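Long-range contacts in alpha-acetolactate decarboxylase (Bacillus subtilis subsp. spizizenii, PDB 6J3D), which probably catalyses the zinc-dependent decarboxylation of (2S)-2-acetolactate to (R)-acetoin, a step on the route from pyruvate to butane-2,3-diol: residues I28-T33 with F96-F101; G181-A186 with S194-H199. All coordinates share one frame; numbering follows the deposited sequence.

How the contacts relate
Both contacts pair antiparallel strands and both are largely buried, but every residue that touches in contact 1 is buried, whereas the turn end of contact 2, at Ala-186 and Ser-194, reaches the surface. Contact 1 joins strands far apart in sequence; contact 2 lies within one hairpin. Their centres are about 12 Å apart, and the ring of Phe-182 from contact 2 packs against Ile-28, Ser-98 and Thr-100 of contact 1. The chemistry follows the place: in contact 1 a buried glutamine spends its amide on a serine hydroxyl and a backbone carbonyl, while in contact 2 a leucine covers a tyrosine on one face and two histidines bind zinc.

Contact 1: residues I28-T33 with F96-F101; sequences IYQVST and FCSFTF
The side-chain amide of Gln-30 lies obliquely against the ring of Phe-96, their planes 37° apart, with NE2 of Gln-30 3.2 Å from CE1 of Phe-96. The carbonyl O of Val-31 and that of Ser-32 also approach this ring at a slant. The rings of Tyr-29 and Phe-99 meet neighbours at their edges: CD2 of Phe-99 comes near the plane of the Tyr-29 ring, 4.4 Å from CD2 of Tyr-29, and CG2 of Val-31 reaches the rim of Phe-99 at CE2.

Glutamine suits its buried place because both ends of its amide find partners. With CG anti to the backbone N (chi1 178°), a bend at chi2 turns the amide across toward strand 97-100 and forward to Ser-32. There OE1 of Gln-30 accepts the hydroxyl of Ser-98, OG to OE1 2.6 Å, from a donor tilted 29° from the carbonyl plane. NE2 of Gln-30 gives a hydrogen bond to O of Ser-32 at 3.1 Å, nearly in its own amide plane, so the two bonds should fix the rotation of the amide. On the opposite face of the strands, Val-31 fits its CB against SG of Cys-97 at 3.6 Å, a small, compact pairing beside the larger rings.

Tyr-29 and Phe-99 form an antiparallel hydrogen-bonded pair, with N of each 2.8 Å from O of the other. Val-31 and Cys-97 form another, in which N of Val-31 lies 2.8 Å from O of Cys-97 but the return bond is weak.

Strand 27-31 thus lies between antiparallel 97-100, far away in sequence, and parallel 219-232, while 57-61 pairs with 97-100. Tyr-29 stacks on Tyr-54 and bonds Arg-232 through its hydroxyl; Thr-33 N-caps helix 34-38, and Phe-96 lies beside the zinc ligand His-197.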
ATOM      1  N   ILE A  28       7.924   1.603   7.043  1.00 16.37           N
ATOM      2  CA  ILE A  28       7.356   2.944   6.988  1.00 16.38           C
ATOM      3  C   ILE A  28       5.923   2.852   7.496  1.00 14.76           C
ATOM      4  O   ILE A  28       5.192   1.966   7.082  1.00 14.58           O
ATOM      5  CB  ILE A  28       7.390   3.514   5.576  1.00 16.47           C
ATOM      6  CG1 ILE A  28       8.852   3.694   5.109  1.00 21.93           C
ATOM      7  CG2 ILE A  28       6.616   4.819   5.450  1.00 17.57           C
ATOM      8  CD1 ILE A  28       8.891   4.169   3.770  1.00 24.79           C
ATOM      9  N   TYR A  29       5.559   3.705   8.464  1.00 14.13           N
ATOM     10  CA  TYR A  29       4.252   3.752   8.998  1.00 14.21           C
ATOM     11  C   TYR A  29       3.558   4.900   8.312  1.00 15.16           C
ATOM     12  O   TYR A  29       3.955   6.073   8.479  1.00 16.03           O
ATOM     13  CB  TYR A  29       4.286   3.916  10.516  1.00 16.19           C
ATOM     14  CG  TYR A  29       2.987   3.659  11.174  1.00 17.63           C
ATOM     15  CD1 TYR A  29       2.563   2.354  11.404  1.00 20.92           C
ATOM     16  CD2 TYR A  29       2.184   4.708  11.598  1.00 21.62           C
ATOM     17  CE1 TYR A  29       1.356   2.096  12.018  1.00 26.51           C
ATOM     18  CE2 TYR A  29       0.960   4.458  12.225  1.00 20.37           C
ATOM     19  CZ  TYR A  29       0.571   3.141  12.420  1.00 24.27           C
ATOM     20  OH  TYR A  29      -0.623   2.809  13.010  1.00 27.47           O
ATOM     21  N   GLN A  30       2.541   4.543   7.521  1.00 14.63           N
ATOM     22  CA  GLN A  30       1.829   5.436   6.619  1.00 14.05           C
ATOM     23  C   GLN A  30       0.430   5.717   7.115  1.00 14.89           C
ATOM     24  O   GLN A  30      -0.398   4.829   7.185  1.00 14.36           O
ATOM     25  CB  GLN A  30       1.762   4.853   5.210  1.00 15.15           C
ATOM     26  CG  GLN A  30       0.977   5.707   4.209  1.00 16.02           C
ATOM     27  CD  GLN A  30       1.573   7.072   4.065  1.00 16.99           C
ATOM     28  OE1 GLN A  30       2.824   7.181   3.891  1.00 19.15           O
ATOM     29  NE2 GLN A  30       0.743   8.140   4.196  1.00 16.85           N
ATOM     30  N   VAL A  31       0.180   6.963   7.489  1.00 15.21           N
ATOM     31  CA  VAL A  31      -1.110   7.371   7.999  1.00 14.90           C
ATOM     32  C   VAL A  31      -1.935   7.940   6.871  1.00 14.75           C
ATOM     33  O   VAL A  31      -1.639   9.001   6.330  1.00 14.50           O
ATOM     34  CB  VAL A  31      -0.913   8.391   9.168  1.00 14.61           C
ATOM     35  CG1 VAL A  31      -2.197   9.121   9.516  1.00 18.56           C
ATOM     36  CG2 VAL A  31      -0.285   7.718  10.388  1.00 16.72           C
ATOM     37  N   SER A  32      -2.998   7.208   6.528  1.00 15.64           N
ATOM     38  CA  SER A  32      -3.965   7.535   5.492  1.00 15.86           C
ATOM     39  C   SER A  32      -3.308   7.632   4.107  1.00 15.70           C
ATOM     40  O   SER A  32      -2.155   7.206   3.905  1.00 15.64           O
ATOM     41  CB  SER A  32      -4.766   8.792   5.812  1.00 16.78           C
ATOM     42  OG  SER A  32      -5.952   8.881   5.063  1.00 16.31           O
ATOM     43  N   THR A  33      -4.084   8.125   3.149  1.00 17.46           N
ATOM     44  CA  THR A  33      -3.652   8.100   1.726  1.00 17.77           C
ATOM     45  C   THR A  33      -3.563   9.480   1.135  1.00 17.21           C
ATOM     46  O   THR A  33      -4.293  10.410   1.533  1.00 17.15           O
ATOM     47  CB  THR A  33      -4.595   7.292   0.832  1.00 17.99           C
ATOM     48  OG1 THR A  33      -5.833   8.012   0.574  1.00 18.13           O
ATOM     49  CG2 THR A  33      -4.900   5.907   1.439  1.00 19.72           C
ATOM     50  N   PHE A  96      -2.587  12.940   7.317  1.00 14.75           N
ATOM     51  CA  PHE A  96      -1.671  12.351   6.375  1.00 14.73           C
ATOM     52  C   PHE A  96      -0.265  12.563   6.859  1.00 14.63           C
ATOM     53  O   PHE A  96       0.157  13.713   7.023  1.00 15.41           O
ATOM     54  CB  PHE A  96      -1.798  13.004   4.990  1.00 15.81           C
ATOM     55  CG  PHE A  96      -0.829  12.441   3.960  1.00 15.07           C
ATOM     56  CD1 PHE A  96      -1.060  11.192   3.405  1.00 17.11           C
ATOM     57  CD2 PHE A  96       0.271  13.137   3.541  1.00 19.58           C
ATOM     58  CE1 PHE A  96      -0.210  10.629   2.456  1.00 17.97           C
ATOM     59  CE2 PHE A  96       1.154  12.562   2.567  1.00 18.94           C
ATOM     60  CZ  PHE A  96       0.888  11.299   2.055  1.00 20.24           C
ATOM     61  N   CYS A  97       0.465  11.485   7.083  1.00 13.66           N
ATOM     62  CA  CYS A  97       1.844  11.588   7.506  1.00 14.03           C
ATOM     63  C   CYS A  97       2.503  10.229   7.388  1.00 13.89           C
ATOM     64  O   CYS A  97       1.849   9.235   7.158  1.00 13.11           O
ATOM     65  CB  CYS A  97       1.932  12.154   8.950  1.00 13.66           C
ATOM     66  SG  CYS A  97       0.908  11.397  10.153  1.00 17.74           S
ATOM     67  N   SER A  98       3.831  10.203   7.489  1.00 13.22           N
ATOM     68  CA  SER A  98       4.603   8.973   7.291  1.00 14.73           C
ATOM     69  C   SER A  98       5.768   8.997   8.284  1.00 14.30           C
ATOM     70  O   SER A  98       6.409  10.057   8.457  1.00 13.59           O
ATOM     71  CB  SER A  98       5.249   8.998   5.890  1.00 15.61           C
ATOM     72  OG  SER A  98       4.280   9.158   4.882  1.00 22.01           O
ATOM     73  N   PHE A  99       6.032   7.864   8.943  1.00 13.69           N
ATOM     74  CA  PHE A  99       7.091   7.782   9.934  1.00 14.15           C
ATOM     75  C   PHE A  99       7.959   6.572   9.770  1.00 13.69           C
ATOM     76  O   PHE A  99       7.526   5.532   9.254  1.00 14.34           O
ATOM     77  CB  PHE A  99       6.518   7.742  11.365  1.00 14.47           C
ATOM     78  CG  PHE A  99       5.573   8.838  11.642  1.00 15.23           C
ATOM     79  CD1 PHE A  99       6.068  10.129  11.964  1.00 14.21           C
ATOM     80  CD2 PHE A  99       4.213   8.648  11.534  1.00 14.74           C
ATOM     81  CE1 PHE A  99       5.177  11.170  12.184  1.00 14.29           C
ATOM     82  CE2 PHE A  99       3.323   9.704  11.796  1.00 15.04           C
ATOM     83  CZ  PHE A  99       3.818  10.971  12.089  1.00 15.95           C
ATOM     84  N   THR A 100       9.150   6.670  10.331  1.00 13.85           N
ATOM     85  CA  THR A 100       9.996   5.487  10.453  1.00 15.19           C
ATOM     86  C   THR A 100      10.999   5.655  11.595  1.00 15.30           C
ATOM     87  O   THR A 100      11.154   6.760  12.109  1.00 14.66           O
ATOM     88  CB  THR A 100      10.700   5.138   9.128  1.00 15.89           C
ATOM     89  OG1 THR A 100      11.159   3.767   9.164  1.00 17.64           O
ATOM     90  CG2 THR A 100      11.881   6.114   8.775  1.00 15.24           C
ATOM     91  N   PHE A 101      11.633   4.562  11.997  1.00 15.42           N
ATOM     92  CA  PHE A 101      12.843   4.623  12.826  1.00 15.92           C
ATOM     93  C   PHE A 101      14.026   4.625  11.865  1.00 17.13           C
ATOM     94  O   PHE A 101      14.347   3.597  11.235  1.00 16.99           O
ATOM     95  CB  PHE A 101      12.891   3.472  13.839  1.00 17.86           C
ATOM     96  CG  PHE A 101      11.869   3.589  14.902  1.00 17.03           C
ATOM     97  CD1 PHE A 101      12.038   4.488  15.953  1.00 19.23           C
ATOM     98  CD2 PHE A 101      10.658   2.891  14.817  1.00 19.56           C
ATOM     99  CE1 PHE A 101      11.053   4.636  16.942  1.00 20.10           C
ATOM    100  CE2 PHE A 101       9.687   3.033  15.815  1.00 20.63           C
ATOM    101  CZ  PHE A 101       9.884   3.906  16.859  1.00 17.51           C
TER

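Contact 2: residues G181-A186 with S194-H199; sequences GFLTPA and SGYHLH. With ZN (zinc ion), chain C.
Leu-183 lays CD2 over one face of the Tyr-196 ring, a CH-pi contact with the methyl carbon 3.6 Å from the ring centroid and displaced toward the rim at CD1 and CE1. In this non-hydrogen-bonded pair both side chains leave one face of the hairpin with CG anti to the carbonyl carbon (chi1 -50° for Leu-183, -74° for Tyr-196), a shared choice that brings the leucine fork over the ring. That fork covers the CD1-CE1 side with one methyl and leaves the other, CD1 of Leu-183, near CZ and the hydroxyl. The phenol end of Tyr-196 bonds Asn-124 of helix 116-126. Losing the ring to an alanine here would probably leave the methyls of Leu-183 without their aromatic cover and Asn-124 without its hydroxyl partner.

The two segments belong to the antiparallel hairpin of strands 175-184 and 195-202. Phe-182 with His-197 and Thr-184 with Gly-195 are its hydrogen-bonded pairs; N of Gly-195 meets O of Thr-184 at 2.9 Å on a lone pair. Glycine fits twice: a side chain on Gly-181 would clash with O of His-197, and the backbone angles of Gly-195 would jam one against the preceding carbonyl.

On the face opposite Leu-183 and Tyr-196, His-197 extends with CG anti to the backbone N (chi1 -178°), bringing NE2 to 2.1 Å from the zinc ion. His-199 on the same strand also binds zinc through NE2, and its ND1 gives a hydrogen bond to O of Leu-69 that should fix the ring's rotation. His-210 and three waters complete the coordination shell.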
ATOM      1  N   GLY A 181      12.851  12.971   4.170  1.00 12.04           N
ATOM      2  CA  GLY A 181      11.654  12.475   3.549  1.00 12.32           C
ATOM      3  C   GLY A 181      11.769  11.036   3.150  1.00 12.12           C
ATOM      4  O   GLY A 181      12.603  10.303   3.654  1.00 12.58           O
ATOM      5  N   PHE A 182      10.943  10.685   2.176  1.00 12.44           N
ATOM      6  CA  PHE A 182      10.795   9.309   1.761  1.00 12.68           C
ATOM      7  C   PHE A 182      10.860   9.175   0.262  1.00 12.44           C
ATOM      8  O   PHE A 182      10.433  10.071  -0.474  1.00 12.82           O
ATOM      9  CB  PHE A 182       9.468   8.754   2.285  1.00 12.70           C
ATOM     10  CG  PHE A 182       9.390   8.680   3.764  1.00 12.89           C
ATOM     11  CD1 PHE A 182       9.991   7.644   4.440  1.00 13.82           C
ATOM     12  CD2 PHE A 182       8.750   9.677   4.498  1.00 14.20           C
ATOM     13  CE1 PHE A 182       9.910   7.586   5.851  1.00 14.88           C
ATOM     14  CE2 PHE A 182       8.691   9.606   5.877  1.00 15.68           C
ATOM     15  CZ  PHE A 182       9.278   8.604   6.541  1.00 14.10           C
ATOM     16  N   LEU A 183      11.381   8.024  -0.192  1.00 12.98           N
ATOM     17  CA  LEU A 183      11.406   7.647  -1.602  1.00 13.19           C
ATOM     18  C   LEU A 183      10.433   6.472  -1.731  1.00 14.67           C
ATOM     19  O   LEU A 183      10.587   5.480  -1.006  1.00 15.23           O
ATOM     20  CB  LEU A 183      12.804   7.202  -1.991  1.00 15.18           C
ATOM     21  CG  LEU A 183      14.014   8.039  -1.673  1.00 20.02           C
ATOM     22  CD1 LEU A 183      15.118   7.526  -2.578  1.00 21.93           C
ATOM     23  CD2 LEU A 183      13.802   9.503  -1.720  1.00 23.44           C
ATOM     24  N   THR A 184       9.391   6.649  -2.548  1.00 13.98           N
ATOM     25  CA  THR A 184       8.259   5.731  -2.659  1.00 14.80           C
ATOM     26  C   THR A 184       8.211   5.148  -4.058  1.00 15.34           C
ATOM     27  O   THR A 184       8.249   5.880  -5.067  1.00 16.03           O
ATOM     28  CB  THR A 184       6.959   6.468  -2.373  1.00 14.52           C
ATOM     29  OG1 THR A 184       6.984   6.932  -1.008  1.00 17.30           O
ATOM     30  CG2 THR A 184       5.781   5.580  -2.546  1.00 15.20           C
ATOM     31  N   PRO A 185       8.131   3.817  -4.145  1.00 15.44           N
ATOM     32  CA  PRO A 185       8.004   3.193  -5.470  1.00 16.30           C
ATOM     33  C   PRO A 185       6.659   3.505  -6.163  1.00 16.88           C
ATOM     34  O   PRO A 185       5.648   3.799  -5.517  1.00 15.43           O
ATOM     35  CB  PRO A 185       8.112   1.701  -5.172  1.00 17.96           C
ATOM     36  CG  PRO A 185       8.266   1.519  -3.764  1.00 19.81           C
ATOM     37  CD  PRO A 185       8.191   2.830  -3.063  1.00 15.47           C
ATOM     38  N   ALA A 186       6.659   3.464  -7.488  1.00 19.28           N
ATOM     39  CA  ALA A 186       5.466   3.843  -8.239  1.00 20.31           C
ATOM     40  C   ALA A 186       4.208   3.039  -7.933  1.00 20.43           C
ATOM     41  O   ALA A 186       3.090   3.593  -8.039  1.00 20.70           O
ATOM     42  CB  ALA A 186       5.793   3.809  -9.749  1.00 22.24           C
ATOM     43  N   SER A 194       4.617   9.036  -4.973  1.00 18.96           N
ATOM     44  CA  SER A 194       5.690   8.265  -5.586  1.00 20.00           C
ATOM     45  C   SER A 194       6.862   9.199  -5.951  1.00 19.47           C
ATOM     46  O   SER A 194       6.667  10.398  -6.210  1.00 17.79           O
ATOM     47  CB  SER A 194       5.225   7.408  -6.710  1.00 22.50           C
ATOM     48  OG  SER A 194       5.031   8.074  -7.916  1.00 26.39           O
ATOM     49  N   GLY A 195       8.061   8.633  -5.879  1.00 17.20           N
ATOM     50  CA  GLY A 195       9.287   9.400  -6.031  1.00 17.13           C
ATOM     51  C   GLY A 195       9.739   9.972  -4.729  1.00 15.95           C
ATOM     52  O   GLY A 195       9.544   9.385  -3.660  1.00 14.11           O
ATOM     53  N   TYR A 196      10.323  11.158  -4.821  1.00 15.92           N
ATOM     54  CA  TYR A 196      10.949  11.835  -3.721  1.00 16.05           C
ATOM     55  C   TYR A 196       9.948  12.778  -3.079  1.00 15.82           C
ATOM     56  O   TYR A 196       9.363  13.613  -3.769  1.00 18.86           O
ATOM     57  CB  TYR A 196      12.140  12.640  -4.240  1.00 17.06           C
ATOM     58  CG  TYR A 196      13.337  11.795  -4.608  1.00 15.12           C
ATOM     59  CD1 TYR A 196      14.502  11.854  -3.871  1.00 17.05           C
ATOM     60  CD2 TYR A 196      13.324  10.967  -5.733  1.00 16.67           C
ATOM     61  CE1 TYR A 196      15.623  11.066  -4.189  1.00 17.96           C
ATOM     62  CE2 TYR A 196      14.414  10.180  -6.032  1.00 16.60           C
ATOM     63  CZ  TYR A 196      15.569  10.253  -5.290  1.00 16.41           C
ATOM     64  OH  TYR A 196      16.660   9.454  -5.644  1.00 20.95           O
ATOM     65  N   HIS A 197       9.703  12.611  -1.793  1.00 14.19           N
ATOM     66  CA  HIS A 197       8.849  13.522  -1.059  1.00 13.63           C
ATOM     67  C   HIS A 197       9.649  14.029   0.126  1.00 13.25           C
ATOM     68  O   HIS A 197       9.956  13.251   1.012  1.00 13.19           O
ATOM     69  CB  HIS A 197       7.588  12.811  -0.556  1.00 13.71           C
ATOM     70  CG  HIS A 197       6.639  13.712   0.172  1.00 13.30           C
ATOM     71  ND1 HIS A 197       5.477  13.235   0.761  1.00 14.54           N
ATOM     72  CD2 HIS A 197       6.649  15.053   0.376  1.00 13.36           C
ATOM     73  CE1 HIS A 197       4.850  14.259   1.342  1.00 14.49           C
ATOM     74  NE2 HIS A 197       5.512  15.378   1.073  1.00 15.78           N
ATOM     75  N   LEU A 198      10.028  15.313   0.098  1.00 14.06           N
ATOM     76  CA  LEU A 198      10.993  15.870   1.032  1.00 12.70           C
ATOM     77  C   LEU A 198      10.466  17.137   1.690  1.00 12.90           C
ATOM     78  O   LEU A 198       9.795  17.948   1.040  1.00 14.00           O
ATOM     79  CB  LEU A 198      12.245  16.221   0.235  1.00 12.39           C
ATOM     80  CG  LEU A 198      12.854  15.127  -0.611  1.00 13.36           C
ATOM     81  CD1 LEU A 198      14.047  15.673  -1.457  1.00 13.90           C
ATOM     82  CD2 LEU A 198      13.315  13.964   0.272  1.00 15.78           C
ATOM     83  N   HIS A 199      10.738  17.268   2.994  1.00 12.19           N
ATOM     84  CA  HIS A 199      10.480  18.471   3.777  1.00 11.81           C
ATOM     85  C   HIS A 199      11.812  19.001   4.305  1.00 12.44           C
ATOM     86  O   HIS A 199      12.793  18.250   4.421  1.00 13.10           O
ATOM     87  CB  HIS A 199       9.542  18.156   4.926  1.00 12.35           C
ATOM     88  CG  HIS A 199       8.113  17.942   4.490  1.00 12.08           C
ATOM     89  ND1 HIS A 199       7.069  17.965   5.392  1.00 12.38           N
ATOM     90  CD2 HIS A 199       7.553  17.709   3.276  1.00 14.46           C
ATOM     91  CE1 HIS A 199       5.925  17.769   4.755  1.00 12.81           C
ATOM     92  NE2 HIS A 199       6.193  17.643   3.464  1.00 12.78           N
TER
HETATM   93 ZN    ZN C 301       4.869  17.253   1.854  1.00 17.14          ZN
HETATM   94  O   HOH W   1       2.858  17.000   0.979  1.00 28.47           O
HETATM   95  O   HOH W   2       3.201  16.363   3.221  1.00 19.14           O
HETATM   96  O   HOH W   3       3.428  18.639   2.494  1.00 25.74           O